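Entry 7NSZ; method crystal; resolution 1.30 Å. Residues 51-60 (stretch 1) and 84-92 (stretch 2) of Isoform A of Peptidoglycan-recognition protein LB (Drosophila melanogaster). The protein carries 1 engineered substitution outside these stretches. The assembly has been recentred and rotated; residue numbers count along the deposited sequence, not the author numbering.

Stretch 1, residues 51-60: VCYSTPDCMK
Stretch 2, residues 84-92: IGGDGMIYT

How do the two backbones meet? Residues 51-54 form a loop, extended except at Y53 (phi -101°, psi -28°), that leads into a helix starting at T55, while stretch 2 makes a type I beta turn from G85 to G88, closed by G88 N to G85 O at 3.0 Å, and then enters strand 90-92. Helix and strand axes approach to 10.2 Å, their directions 34° apart. In register, Y53 lies beside G86 (CA to CA 4.5 Å) and C58 beside G85 (CA to CA 5.5 Å).

Why are glycines found at the turn? The disulfide joining C52 SG (chi1 63°, p) to C58 SG (chi1 -67°, m) at 2.1 Å lies against G85, whose CA is 3.6 Å from C58 SG. A CB on G85 would sit 2.5 Å from C58 SG, and one on G86 would sit 2.1 Å from C52 O, both clashes. A CB on G88 would meet nothing of stretch 1 within 5.5 Å, but its phi of 77° favours glycine.

What does D87 hold together? Its CB points toward stretch 1, and chi1 of 60° (p) with chi2 of 177° brings the carboxylate between several donors. D87 OD1 accepts from T55 OG1 at 2.7 Å, T55 being in the m rotamer, and from Y91 OH at 2.6 Å; D87 OD2 accepts from M89 N at 2.9 Å. One side chain thus ties the helix start to its own turn and the following strand.

How does Y91 reach the helix? Y91's CA-to-CB bond points toward stretch 1, and with chi1 -68° (m) and chi2 83° its ring packs against C58 and M59. C58 CB lies 3.7 Å from Y91 CZ, and M59 CG lies 3.8 Å from Y91 CE2; M59 is m, t, t along its chain. T55 CG2 sits 3.4 Å from Y91 OH, so the hydroxyl that binds D87 is also packed against carbon.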

# COMPACT_ATOMS: atom_id res chain seq x y z
N VAL A 51 -1.50 -1.56 14.50
CA VAL A 51 -1.54 -2.96 14.04
C VAL A 51 -2.84 -3.63 14.47
O VAL A 51 -3.35 -3.39 15.55
CB VAL A 51 -0.31 -3.73 14.55
CG1 VAL A 51 -0.31 -3.80 16.08
CG2 VAL A 51 -0.22 -5.12 13.92
N CYS A 52 -3.39 -4.42 13.56
CA CYS A 52 -4.68 -5.14 13.69
C CYS A 52 -4.35 -6.62 13.57
O CYS A 52 -3.68 -7.03 12.62
CB CYS A 52 -5.66 -4.65 12.62
SG CYS A 52 -5.23 -4.91 10.87
N TYR A 53 -4.74 -7.43 14.56
CA TYR A 53 -4.39 -8.87 14.52
C TYR A 53 -5.58 -9.72 14.05
O TYR A 53 -5.32 -10.84 13.54
CB TYR A 53 -3.89 -9.31 15.89
CG TYR A 53 -2.53 -8.74 16.20
CD1 TYR A 53 -2.37 -7.85 17.23
CD2 TYR A 53 -1.42 -9.07 15.44
CE1 TYR A 53 -1.13 -7.33 17.55
CE2 TYR A 53 -0.17 -8.53 15.71
CZ TYR A 53 -0.03 -7.65 16.76
OH TYR A 53 1.19 -7.11 17.09
N SER A 54 -6.81 -9.29 14.27
CA SER A 54 -8.00 -10.05 13.80
C SER A 54 -8.63 -9.39 12.57
O SER A 54 -8.56 -8.18 12.38
CB SER A 54 -9.03 -10.18 14.88
OG SER A 54 -9.79 -9.02 15.02
N THR A 55 -9.23 -10.21 11.74
CA THR A 55 -9.86 -9.74 10.50
C THR A 55 -10.96 -8.74 10.83
O THR A 55 -11.02 -7.67 10.22
CB THR A 55 -10.34 -10.91 9.68
OG1 THR A 55 -9.20 -11.65 9.26
CG2 THR A 55 -11.14 -10.46 8.47
N PRO A 56 -11.82 -8.92 11.86
CA PRO A 56 -12.77 -7.84 12.15
C PRO A 56 -12.07 -6.52 12.43
O PRO A 56 -12.60 -5.48 12.01
CB PRO A 56 -13.55 -8.41 13.37
CG PRO A 56 -13.50 -9.85 13.15
CD PRO A 56 -12.06 -10.11 12.71
N ASP A 57 -10.96 -6.55 13.16
CA ASP A 57 -10.26 -5.29 13.49
C ASP A 57 -9.61 -4.71 12.22
O ASP A 57 -9.59 -3.50 12.06
CB ASP A 57 -9.25 -5.50 14.59
CG ASP A 57 -9.88 -5.85 15.93
OD1 ASP A 57 -11.07 -5.56 16.08
OD2 ASP A 57 -9.22 -6.50 16.68
N CYS A 58 -9.08 -5.53 11.34
CA CYS A 58 -8.40 -5.05 10.11
C CYS A 58 -9.46 -4.52 9.14
O CYS A 58 -9.21 -3.47 8.51
CB CYS A 58 -7.59 -6.16 9.45
SG CYS A 58 -6.17 -6.71 10.43
N MET A 59 -10.63 -5.13 9.05
CA MET A 59 -11.72 -4.56 8.22
C MET A 59 -12.14 -3.18 8.76
O MET A 59 -12.29 -2.23 7.97
CB MET A 59 -12.93 -5.49 8.25
CG MET A 59 -12.66 -6.81 7.58
SD MET A 59 -14.04 -7.96 7.73
CE MET A 59 -13.61 -9.23 6.52
N LYS A 60 -12.29 -3.04 10.08
CA LYS A 60 -12.58 -1.73 10.70
C LYS A 60 -11.46 -0.73 10.38
O LYS A 60 -11.73 0.45 10.10
CB LYS A 60 -12.85 -1.91 12.20
CG LYS A 60 -13.08 -0.64 12.99
CD LYS A 60 -14.22 0.18 12.51
CE LYS A 60 -14.77 1.06 13.62
NZ LYS A 60 -13.74 1.90 14.26
N ILE A 84 -2.65 -4.13 3.98
CA ILE A 84 -2.22 -5.41 4.57
C ILE A 84 -2.52 -5.39 6.06
O ILE A 84 -2.06 -4.46 6.77
CB ILE A 84 -0.73 -5.65 4.34
CG1 ILE A 84 -0.27 -5.44 2.90
CG2 ILE A 84 -0.32 -7.01 4.88
CD1 ILE A 84 -0.73 -6.41 1.99
N GLY A 85 -3.25 -6.38 6.54
CA GLY A 85 -3.54 -6.47 7.98
C GLY A 85 -2.59 -7.45 8.68
O GLY A 85 -1.97 -8.28 8.06
N GLY A 86 -2.57 -7.35 10.01
CA GLY A 86 -1.85 -8.28 10.89
C GLY A 86 -2.53 -9.62 10.97
O GLY A 86 -1.93 -10.55 11.53
N ASP A 87 -3.71 -9.75 10.37
CA ASP A 87 -4.33 -11.07 10.11
C ASP A 87 -3.66 -11.78 8.94
O ASP A 87 -4.07 -12.89 8.62
CB ASP A 87 -5.82 -10.91 9.86
CG ASP A 87 -6.18 -10.02 8.68
OD1 ASP A 87 -7.40 -9.91 8.38
OD2 ASP A 87 -5.24 -9.39 8.06
N GLY A 88 -2.72 -11.14 8.26
CA GLY A 88 -2.09 -11.71 7.07
C GLY A 88 -2.94 -11.64 5.81
O GLY A 88 -2.55 -12.25 4.77
N MET A 89 -4.03 -10.87 5.86
CA MET A 89 -4.90 -10.72 4.68
C MET A 89 -4.53 -9.45 3.93
O MET A 89 -3.98 -8.47 4.46
CB MET A 89 -6.36 -10.67 5.13
CG MET A 89 -6.79 -11.93 5.79
SD MET A 89 -6.74 -13.43 4.77
CE MET A 89 -5.95 -14.48 5.98
N ILE A 90 -4.90 -9.44 2.64
CA ILE A 90 -4.75 -8.26 1.77
C ILE A 90 -6.13 -7.69 1.50
O ILE A 90 -7.04 -8.45 1.16
CB ILE A 90 -4.04 -8.63 0.48
CG1 ILE A 90 -2.71 -9.30 0.77
CG2 ILE A 90 -3.90 -7.41 -0.46
CD1 ILE A 90 -2.19 -10.14 -0.28
N TYR A 91 -6.27 -6.37 1.63
CA TYR A 91 -7.54 -5.67 1.48
C TYR A 91 -7.47 -4.79 0.23
O TYR A 91 -6.60 -3.90 0.14
CB TYR A 91 -7.80 -4.86 2.74
CG TYR A 91 -8.07 -5.70 3.95
CD1 TYR A 91 -7.04 -6.25 4.72
CD2 TYR A 91 -9.36 -6.04 4.26
CE1 TYR A 91 -7.30 -7.11 5.78
CE2 TYR A 91 -9.65 -6.90 5.31
CZ TYR A 91 -8.61 -7.40 6.10
OH TYR A 91 -8.90 -8.26 7.13
N THR A 92 -8.40 -4.94 -0.70
CA THR A 92 -8.46 -4.11 -1.90
C THR A 92 -8.80 -2.70 -1.47
O THR A 92 -9.85 -2.45 -0.84
CB THR A 92 -9.47 -4.61 -2.91
OG1 THR A 92 -9.10 -5.96 -3.23
CG2 THR A 92 -9.49 -3.78 -4.18